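PDB 3VHJ: BfpC from Escherichia coli, which takes part in building the type IV pilus as an essential membrane protein, the crystallised piece being its N-terminal cytoplasmic domain. Local coordinates for residues I50-F58 with D102-D110; K3-I11 with K63-Q71. The protein carries 1 engineered substitution. One frame throughout, in Å; residues are numbered along the deposited sequence.

Interaction 1 of 2, residues I50-F58 with D102-D110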
loop_
_atom_site.group_PDB
_atom_site.type_symbol
_atom_site.label_atom_id
_atom_site.label_comp_id
_atom_site.label_asym_id
_atom_site.label_seq_id
_atom_site.Cartn_x
_atom_site.Cartn_y
_atom_site.Cartn_z
ATOM N N ILE A 50 -11.749 2.657 -1.193
ATOM C CA ILE A 50 -11.575 2.288 -2.586
ATOM C C ILE A 50 -12.436 1.077 -2.885
ATOM O O ILE A 50 -12.577 0.173 -2.060
ATOM C CB ILE A 50 -10.100 1.994 -2.925
ATOM C CG1 ILE A 50 -9.646 0.704 -2.259
ATOM C CG2 ILE A 50 -9.228 3.147 -2.458
ATOM C CD1 ILE A 50 -8.260 0.260 -2.691
ATOM N N GLY A 51 -13.036 1.079 -4.066
ATOM C CA GLY A 51 -13.894 -0.021 -4.445
ATOM C C GLY A 51 -13.232 -0.929 -5.452
ATOM O O GLY A 51 -12.523 -0.473 -6.356
ATOM N N ARG A 52 -13.459 -2.223 -5.279
ATOM C CA ARG A 52 -12.922 -3.235 -6.170
ATOM C C ARG A 52 -14.079 -4.171 -6.495
ATOM O O ARG A 52 -15.139 -4.095 -5.868
ATOM C CB ARG A 52 -11.775 -3.986 -5.488
ATOM C CG ARG A 52 -10.504 -3.139 -5.308
ATOM C CD ARG A 52 -9.829 -2.873 -6.648
ATOM N NE ARG A 52 -8.596 -2.091 -6.543
ATOM C CZ ARG A 52 -8.524 -0.764 -6.589
ATOM N NH1 ARG A 52 -9.622 -0.031 -6.738
ATOM N NH2 ARG A 52 -7.340 -0.166 -6.509
ATOM N N PHE A 53 -13.890 -5.040 -7.480
ATOM C CA PHE A 53 -14.945 -5.966 -7.875
ATOM C C PHE A 53 -15.435 -6.843 -6.724
ATOM O O PHE A 53 -16.638 -6.943 -6.478
ATOM C CB PHE A 53 -14.465 -6.859 -9.019
ATOM C CG PHE A 53 -15.500 -7.842 -9.493
ATOM C CD1 PHE A 53 -16.688 -7.399 -10.063
ATOM C CD2 PHE A 53 -15.286 -9.213 -9.368
ATOM C CE1 PHE A 53 -17.653 -8.306 -10.505
ATOM C CE2 PHE A 53 -16.244 -10.130 -9.808
ATOM C CZ PHE A 53 -17.430 -9.671 -10.378
ATOM N N GLN A 54 -14.500 -7.473 -6.021
ATOM C CA GLN A 54 -14.840 -8.359 -4.911
ATOM C C GLN A 54 -15.300 -7.624 -3.652
ATOM O O GLN A 54 -15.579 -8.254 -2.631
ATOM C CB GLN A 54 -13.643 -9.256 -4.571
ATOM C CG GLN A 54 -13.186 -10.147 -5.721
ATOM C CD GLN A 54 -14.195 -11.226 -6.072
ATOM O OE1 GLN A 54 -14.055 -11.915 -7.083
ATOM N NE2 GLN A 54 -15.213 -11.383 -5.231
ATOM N N GLY A 55 -15.381 -6.298 -3.724
ATOM C CA GLY A 55 -15.813 -5.541 -2.565
ATOM C C GLY A 55 -14.978 -4.308 -2.287
ATOM O O GLY A 55 -14.068 -3.961 -3.042
ATOM N N GLU A 56 -15.279 -3.643 -1.181
ATOM C CA GLU A 56 -14.563 -2.435 -0.825
ATOM C C GLU A 56 -13.567 -2.602 0.307
ATOM O O GLU A 56 -13.559 -3.609 1.010
ATOM C CB GLU A 56 -15.562 -1.339 -0.469
ATOM C CG GLU A 56 -16.423 -0.932 -1.640
ATOM C CD GLU A 56 -17.325 0.220 -1.303
ATOM O OE1 GLU A 56 -18.460 -0.029 -0.837
ATOM O OE2 GLU A 56 -16.887 1.374 -1.490
ATOM N N GLN A 57 -12.719 -1.592 0.457
ATOM C CA GLN A 57 -11.714 -1.573 1.501
ATOM C C GLN A 57 -11.346 -0.118 1.757
ATOM O O GLN A 57 -11.743 0.781 1.012
ATOM C CB GLN A 57 -10.484 -2.387 1.085
ATOM C CG GLN A 57 -9.684 -1.804 -0.064
ATOM C CD GLN A 57 -8.629 -2.768 -0.571
ATOM O OE1 GLN A 57 -7.807 -3.263 0.196
ATOM N NE2 GLN A 57 -8.652 -3.042 -1.870
ATOM N N PHE A 58 -10.586 0.118 2.813
ATOM C CA PHE A 58 -10.225 1.480 3.155
ATOM C C PHE A 58 -8.800 1.596 3.667
ATOM O O PHE A 58 -8.191 0.614 4.088
ATOM C CB PHE A 58 -11.192 1.984 4.219
ATOM C CG PHE A 58 -11.344 1.039 5.374
ATOM C CD1 PHE A 58 -10.396 1.002 6.390
ATOM C CD2 PHE A 58 -12.413 0.145 5.416
ATOM C CE1 PHE A 58 -10.510 0.084 7.437
ATOM C CE2 PHE A 58 -12.537 -0.775 6.453
ATOM C CZ PHE A 58 -11.583 -0.806 7.467
ATOM N N ASP A 102 -3.924 -9.176 -2.813
ATOM C CA ASP A 102 -4.384 -10.545 -3.005
ATOM C C ASP A 102 -5.241 -10.764 -4.237
ATOM O O ASP A 102 -5.534 -9.830 -4.979
ATOM C CB ASP A 102 -5.102 -11.054 -1.744
ATOM C CG ASP A 102 -6.468 -10.427 -1.534
ATOM O OD1 ASP A 102 -6.994 -10.535 -0.406
ATOM O OD2 ASP A 102 -7.029 -9.843 -2.483
ATOM N N LYS A 103 -5.628 -12.017 -4.447
ATOM C CA LYS A 103 -6.428 -12.408 -5.598
ATOM C C LYS A 103 -7.755 -11.660 -5.705
ATOM O O LYS A 103 -8.339 -11.581 -6.784
ATOM C CB LYS A 103 -6.681 -13.919 -5.548
ATOM C CG LYS A 103 -7.209 -14.517 -6.844
ATOM C CD LYS A 103 -6.214 -14.343 -7.982
ATOM C CE LYS A 103 -6.702 -15.027 -9.245
ATOM N NZ LYS A 103 -5.715 -14.902 -10.352
ATOM N N ASP A 104 -8.230 -11.111 -4.590
ATOM C CA ASP A 104 -9.493 -10.373 -4.585
ATOM C C ASP A 104 -9.274 -8.868 -4.692
ATOM O O ASP A 104 -10.223 -8.087 -4.622
ATOM C CB ASP A 104 -10.292 -10.674 -3.313
ATOM C CG ASP A 104 -10.767 -12.110 -3.246
ATOM O OD1 ASP A 104 -11.325 -12.595 -4.252
ATOM O OD2 ASP A 104 -10.595 -12.750 -2.183
ATOM N N GLY A 105 -8.019 -8.465 -4.853
ATOM C CA GLY A 105 -7.716 -7.051 -4.972
ATOM C C GLY A 105 -7.581 -6.343 -3.635
ATOM O O GLY A 105 -7.466 -5.123 -3.592
HETATM N N MSE A 106 -7.596 -7.099 -2.543
HETATM C CA MSE A 106 -7.463 -6.499 -1.221
HETATM C C MSE A 106 -6.000 -6.250 -0.892
HETATM O O MSE A 106 -5.145 -7.109 -1.112
HETATM C CB MSE A 106 -8.076 -7.405 -0.148
HETATM C CG MSE A 106 -9.579 -7.656 -0.301
HETATM SE SE MSE A 106 -10.684 -6.100 -0.111
HETATM C CE MSE A 106 -11.182 -5.812 -1.952
ATOM N N VAL A 107 -5.716 -5.064 -0.367
ATOM C CA VAL A 107 -4.359 -4.721 -0.003
ATOM C C VAL A 107 -3.965 -5.478 1.259
ATOM O O VAL A 107 -4.601 -5.333 2.308
ATOM C CB VAL A 107 -4.214 -3.198 0.242
ATOM C CG1 VAL A 107 -2.804 -2.876 0.711
ATOM C CG2 VAL A 107 -4.529 -2.435 -1.040
ATOM N N HIS A 108 -2.930 -6.307 1.147
ATOM C CA HIS A 108 -2.437 -7.067 2.292
ATOM C C HIS A 108 -1.243 -6.360 2.912
ATOM O O HIS A 108 -1.072 -6.368 4.130
ATOM C CB HIS A 108 -2.010 -8.480 1.882
ATOM C CG HIS A 108 -3.146 -9.445 1.755
ATOM N ND1 HIS A 108 -2.983 -10.806 1.911
ATOM C CD2 HIS A 108 -4.457 -9.253 1.471
ATOM C CE1 HIS A 108 -4.146 -11.409 1.730
ATOM N NE2 HIS A 108 -5.055 -10.490 1.460
ATOM N N PHE A 109 -0.412 -5.759 2.066
ATOM C CA PHE A 109 0.769 -5.052 2.539
ATOM C C PHE A 109 0.987 -3.714 1.852
ATOM O O PHE A 109 0.838 -3.586 0.634
ATOM C CB PHE A 109 2.024 -5.913 2.334
ATOM C CG PHE A 109 1.999 -7.210 3.086
ATOM C CD1 PHE A 109 2.156 -7.229 4.469
ATOM C CD2 PHE A 109 1.811 -8.419 2.412
ATOM C CE1 PHE A 109 2.127 -8.432 5.176
ATOM C CE2 PHE A 109 1.780 -9.625 3.106
ATOM C CZ PHE A 109 1.938 -9.632 4.494
ATOM N N ASP A 110 1.338 -2.719 2.656
ATOM C CA ASP A 110 1.649 -1.382 2.173
ATOM C C ASP A 110 2.589 -0.828 3.234
ATOM O O ASP A 110 2.155 -0.188 4.185
ATOM C CB ASP A 110 0.395 -0.512 2.067
ATOM C CG ASP A 110 0.720 0.924 1.696
ATOM O OD1 ASP A 110 1.901 1.199 1.377
ATOM O OD2 ASP A 110 -0.196 1.780 1.715
HETATM O O HOH W 1 -6.562 -3.755 -5.797
HETATM O O HOH W 2 -11.889 -7.341 -6.700
HETATM O O HOH W 3 -7.331 -4.105 2.585
#

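Interaction 2 of 2, residues K3-I11 with K63-Q71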
loop_
_atom_site.group_PDB
_atom_site.type_symbol
_atom_site.label_atom_id
_atom_site.label_comp_id
_atom_site.label_asym_id
_atom_site.label_seq_id
_atom_site.Cartn_x
_atom_site.Cartn_y
_atom_site.Cartn_z
ATOM N N LYS A 3 7.700 14.180 13.905
ATOM C CA LYS A 3 7.137 13.859 12.561
ATOM C C LYS A 3 8.203 13.600 11.499
ATOM O O LYS A 3 9.200 14.323 11.410
ATOM C CB LYS A 3 6.226 14.990 12.090
ATOM C CG LYS A 3 4.948 15.125 12.900
ATOM C CD LYS A 3 4.048 16.164 12.272
ATOM C CE LYS A 3 2.639 16.100 12.833
ATOM N NZ LYS A 3 1.772 17.055 12.092
ATOM N N ASN A 4 7.989 12.554 10.702
ATOM C CA ASN A 4 8.913 12.197 9.629
ATOM C C ASN A 4 8.134 12.130 8.316
ATOM O O ASN A 4 6.937 12.423 8.288
ATOM C CB ASN A 4 9.602 10.851 9.920
ATOM C CG ASN A 4 8.626 9.683 10.007
ATOM O OD1 ASN A 4 7.879 9.404 9.072
ATOM N ND2 ASN A 4 8.648 8.985 11.133
ATOM N N ASN A 5 8.798 11.760 7.228
ATOM C CA ASN A 5 8.098 11.692 5.951
ATOM C C ASN A 5 8.102 10.295 5.350
ATOM O O ASN A 5 8.076 10.127 4.131
ATOM C CB ASN A 5 8.681 12.715 4.963
ATOM C CG ASN A 5 10.153 12.479 4.651
ATOM O OD1 ASN A 5 10.795 13.305 3.994
ATOM N ND2 ASN A 5 10.690 11.359 5.111
ATOM N N LEU A 6 8.111 9.291 6.221
ATOM C CA LEU A 6 8.114 7.893 5.799
ATOM C C LEU A 6 6.877 7.522 4.990
ATOM O O LEU A 6 6.901 6.570 4.211
ATOM C CB LEU A 6 8.179 6.977 7.021
ATOM C CG LEU A 6 9.509 6.359 7.445
ATOM C CD1 LEU A 6 9.354 5.734 8.830
ATOM C CD2 LEU A 6 9.936 5.307 6.424
ATOM N N GLY A 7 5.796 8.268 5.185
ATOM C CA GLY A 7 4.564 7.963 4.483
ATOM C C GLY A 7 4.379 8.556 3.098
ATOM O O GLY A 7 3.307 8.407 2.508
ATOM N N VAL A 8 5.395 9.224 2.564
ATOM C CA VAL A 8 5.257 9.816 1.237
ATOM C C VAL A 8 6.337 9.336 0.279
ATOM O O VAL A 8 7.521 9.587 0.481
ATOM C CB VAL A 8 5.286 11.362 1.307
ATOM C CG1 VAL A 8 5.114 11.959 -0.082
ATOM C CG2 VAL A 8 4.177 11.856 2.220
ATOM N N ALA A 9 5.919 8.654 -0.780
ATOM C CA ALA A 9 6.872 8.150 -1.753
ATOM C C ALA A 9 6.843 8.975 -3.027
ATOM O O ALA A 9 5.821 9.566 -3.373
ATOM C CB ALA A 9 6.564 6.687 -2.072
ATOM N N VAL A 10 7.978 9.025 -3.712
ATOM C CA VAL A 10 8.072 9.740 -4.976
ATOM C C VAL A 10 8.358 8.708 -6.058
ATOM O O VAL A 10 9.270 7.895 -5.931
ATOM C CB VAL A 10 9.226 10.773 -4.996
ATOM C CG1 VAL A 10 9.350 11.382 -6.392
ATOM C CG2 VAL A 10 8.977 11.865 -3.978
ATOM N N ILE A 11 7.550 8.727 -7.108
ATOM C CA ILE A 11 7.736 7.821 -8.229
ATOM C C ILE A 11 7.623 8.710 -9.451
ATOM O O ILE A 11 6.529 9.119 -9.832
ATOM C CB ILE A 11 6.650 6.728 -8.269
ATOM C CG1 ILE A 11 6.694 5.910 -6.977
ATOM C CG2 ILE A 11 6.875 5.813 -9.468
ATOM C CD1 ILE A 11 5.518 4.972 -6.805
ATOM N N LYS A 63 -0.767 11.065 10.180
ATOM C CA LYS A 63 -0.143 12.374 10.025
ATOM C C LYS A 63 1.277 12.437 10.579
ATOM O O LYS A 63 2.056 13.295 10.178
ATOM C CB LYS A 63 -0.989 13.450 10.707
ATOM C CG LYS A 63 -2.344 13.681 10.059
ATOM C CD LYS A 63 -3.068 14.842 10.719
ATOM C CE LYS A 63 -4.427 15.090 10.090
ATOM N NZ LYS A 63 -5.065 16.294 10.697
ATOM N N ASN A 64 1.615 11.543 11.501
ATOM C CA ASN A 64 2.951 11.566 12.083
ATOM C C ASN A 64 4.052 11.174 11.111
ATOM O O ASN A 64 5.223 11.465 11.353
ATOM C CB ASN A 64 3.017 10.681 13.328
ATOM C CG ASN A 64 2.244 11.268 14.494
ATOM O OD1 ASN A 64 2.175 12.486 14.655
ATOM N ND2 ASN A 64 1.674 10.404 15.322
ATOM N N ILE A 65 3.687 10.511 10.017
ATOM C CA ILE A 65 4.684 10.132 9.033
ATOM C C ILE A 65 4.491 10.901 7.724
ATOM O O ILE A 65 4.924 10.461 6.663
ATOM C CB ILE A 65 4.701 8.594 8.775
ATOM C CG1 ILE A 65 3.387 8.131 8.148
ATOM C CG2 ILE A 65 4.932 7.848 10.098
ATOM C CD1 ILE A 65 3.398 6.656 7.776
ATOM N N GLY A 66 3.829 12.055 7.813
ATOM C CA GLY A 66 3.653 12.903 6.646
ATOM C C GLY A 66 2.360 12.850 5.859
ATOM O O GLY A 66 2.201 13.602 4.898
ATOM N N HIS A 67 1.437 11.978 6.241
ATOM C CA HIS A 67 0.171 11.881 5.515
ATOM C C HIS A 67 -0.650 13.151 5.666
ATOM O O HIS A 67 -0.701 13.738 6.736
ATOM C CB HIS A 67 -0.618 10.666 6.003
ATOM C CG HIS A 67 0.003 9.363 5.603
ATOM N ND1 HIS A 67 -0.241 8.184 6.271
ATOM C CD2 HIS A 67 0.841 9.055 4.586
ATOM C CE1 HIS A 67 0.423 7.204 5.684
ATOM N NE2 HIS A 67 1.087 7.705 4.658
ATOM N N LYS A 68 -1.283 13.574 4.576
ATOM C CA LYS A 68 -2.093 14.786 4.580
ATOM C C LYS A 68 -3.235 14.636 3.585
ATOM O O LYS A 68 -3.137 13.870 2.626
ATOM C CB LYS A 68 -1.244 16.002 4.186
ATOM C CG LYS A 68 -0.275 16.494 5.259
ATOM C CD LYS A 68 0.705 17.532 4.699
ATOM C CE LYS A 68 0.001 18.755 4.114
ATOM N NZ LYS A 68 -0.643 19.604 5.154
ATOM N N ARG A 69 -4.317 15.370 3.824
ATOM C CA ARG A 69 -5.470 15.340 2.939
ATOM C C ARG A 69 -5.002 15.668 1.520
ATOM O O ARG A 69 -4.102 16.486 1.331
ATOM C CB ARG A 69 -6.506 16.378 3.394
ATOM C CG ARG A 69 -7.776 16.385 2.566
ATOM C CD ARG A 69 -8.686 17.569 2.898
ATOM N NE ARG A 69 -9.812 17.649 1.962
ATOM C CZ ARG A 69 -10.847 16.809 1.946
ATOM N NH1 ARG A 69 -10.921 15.815 2.819
ATOM N NH2 ARG A 69 -11.806 16.957 1.043
ATOM N N GLY A 70 -5.597 15.017 0.526
ATOM C CA GLY A 70 -5.236 15.289 -0.853
ATOM C C GLY A 70 -4.170 14.411 -1.483
ATOM O O GLY A 70 -3.996 14.437 -2.699
ATOM N N GLN A 71 -3.442 13.639 -0.683
ATOM C CA GLN A 71 -2.410 12.779 -1.256
ATOM C C GLN A 71 -3.045 11.541 -1.860
ATOM O O GLN A 71 -3.954 10.950 -1.273
ATOM C CB GLN A 71 -1.398 12.338 -0.193
ATOM C CG GLN A 71 -0.609 13.466 0.425
ATOM C CD GLN A 71 0.178 13.013 1.636
ATOM O OE1 GLN A 71 -0.152 12.004 2.258
ATOM N NE2 GLN A 71 1.209 13.768 1.991
#

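Interaction 1 of 2, residues I50-F58 with D102-D110
Gln57 and the backbone of Gly105 to Val107 make the direct polar link, with both ends of one amide in use. Val107 N gives Gln57 OE1 a nearly straight bond of 2.8 Å (175° at the hydrogen), in the carbonyl plane and on a lone pair. The other end, Gln57 NE2, donates to Gly105 O at 2.9 Å, so the amide is held at two points and its rotation is fixed. CG of Gln57 sits between its backbone N and carbonyl carbon (chi1 67°), and from there the extended chain carries the amide to the turn. Cutting Gln57 back to an alanine is likely to leave Val107 N without its acceptor and Gly105 O with one donor fewer.

Three waters add to the link. One bridges Arg52 NE and Gly105 O, a second joins Gln54 N to Asp104 O, and a third donates to both Gln57 OE1 and Val107 O.

The two partners are beta hairpins from different sheets, meeting near their turns: a type I turn from Arg52 to Gly55 faces another from Asp102 to Gly105. Within the second, Asp102 OD2 closes an Asx turn by accepting from Asp104 N, and it takes Met106 N from the opposite face of its carboxylate.

The remaining contacts are van der Waals. The selenomethionine Met106 doubles back through its bent chain, bringing SE to 3.9 Å from Gln57 CB and CE to 3.6 Å from Gly55 O. At the exposed turn Gln54 CG lies 3.4 Å from Asp104 OD1, amide and carboxylate planes 60° apart. Trp22 of strand 21-23 touches both Gln57 and Val107.

Interaction 2 of 2, residues K3-I11 with K63-Q71
Ile65 O takes the shortest hydrogen bond across this contact, 2.8 Å from Gly7 N, which lies in the carbonyl plane; Asn5 CA adds a CA-H...O contact to the same oxygen. One residue earlier, Asn64 O accepts from Asn4 N at 3.0 Å and meets Lys3 CA in a second CA-H...O contact.

Asn4 OD1 serves both segments. With CG between the backbone N and carbonyl carbon (chi1 62°), OD1 reaches Leu6 N at 2.9 Å and closes an Asx turn, while pressing alongside Ile65 CB at 3.3 Å. The two side chains point the same way.

Ile65 lays CD1 against Gly7 CA (3.7 Å) and CG1 over one face of the His67 ring. Gly7 is packed closely against both Ile65 and that ring, whose edge faces Gly7 O. Further along, Val8 CG2 packs 3.5 Å from Gln71 NE2. The Gln71 amide is tied back within its own segment: its NE2 donates to Gly66 O. Its OE1 accepts from Lys68 N.

His67 ND1 accepts from Asp62 N and its NE2 bonds Val18 O, while Lys63 forms a salt bridge with Glu163 of strand 162-163. The N-terminal arm lies along the loop between strands 55-60 and 72-73, just before strand 8-11 pairs with strand 14-17.

Interactions 1 and 2 lie on opposite sides of the chain's centre, their own centres 21 Å apart, and their nearest atoms, about 7 Å apart, do not touch. Along the sequence the segments alternate: strand 55-60 leaves the hairpin of interaction 1 and runs into the loop that carries 63-71, while 3-11 comes first in the chain and 102-110 last of the four segments. One link beyond the sequence is residues 18-22, which end at Trp22: Asn19 touches Ile65 and its backbone N bonds Asp110, and Leu20 N also bonds Asp110 while Leu20 touches His67. Neither contact involves a ligand; both join parts of this cytoplasmic domain that are distant in sequence.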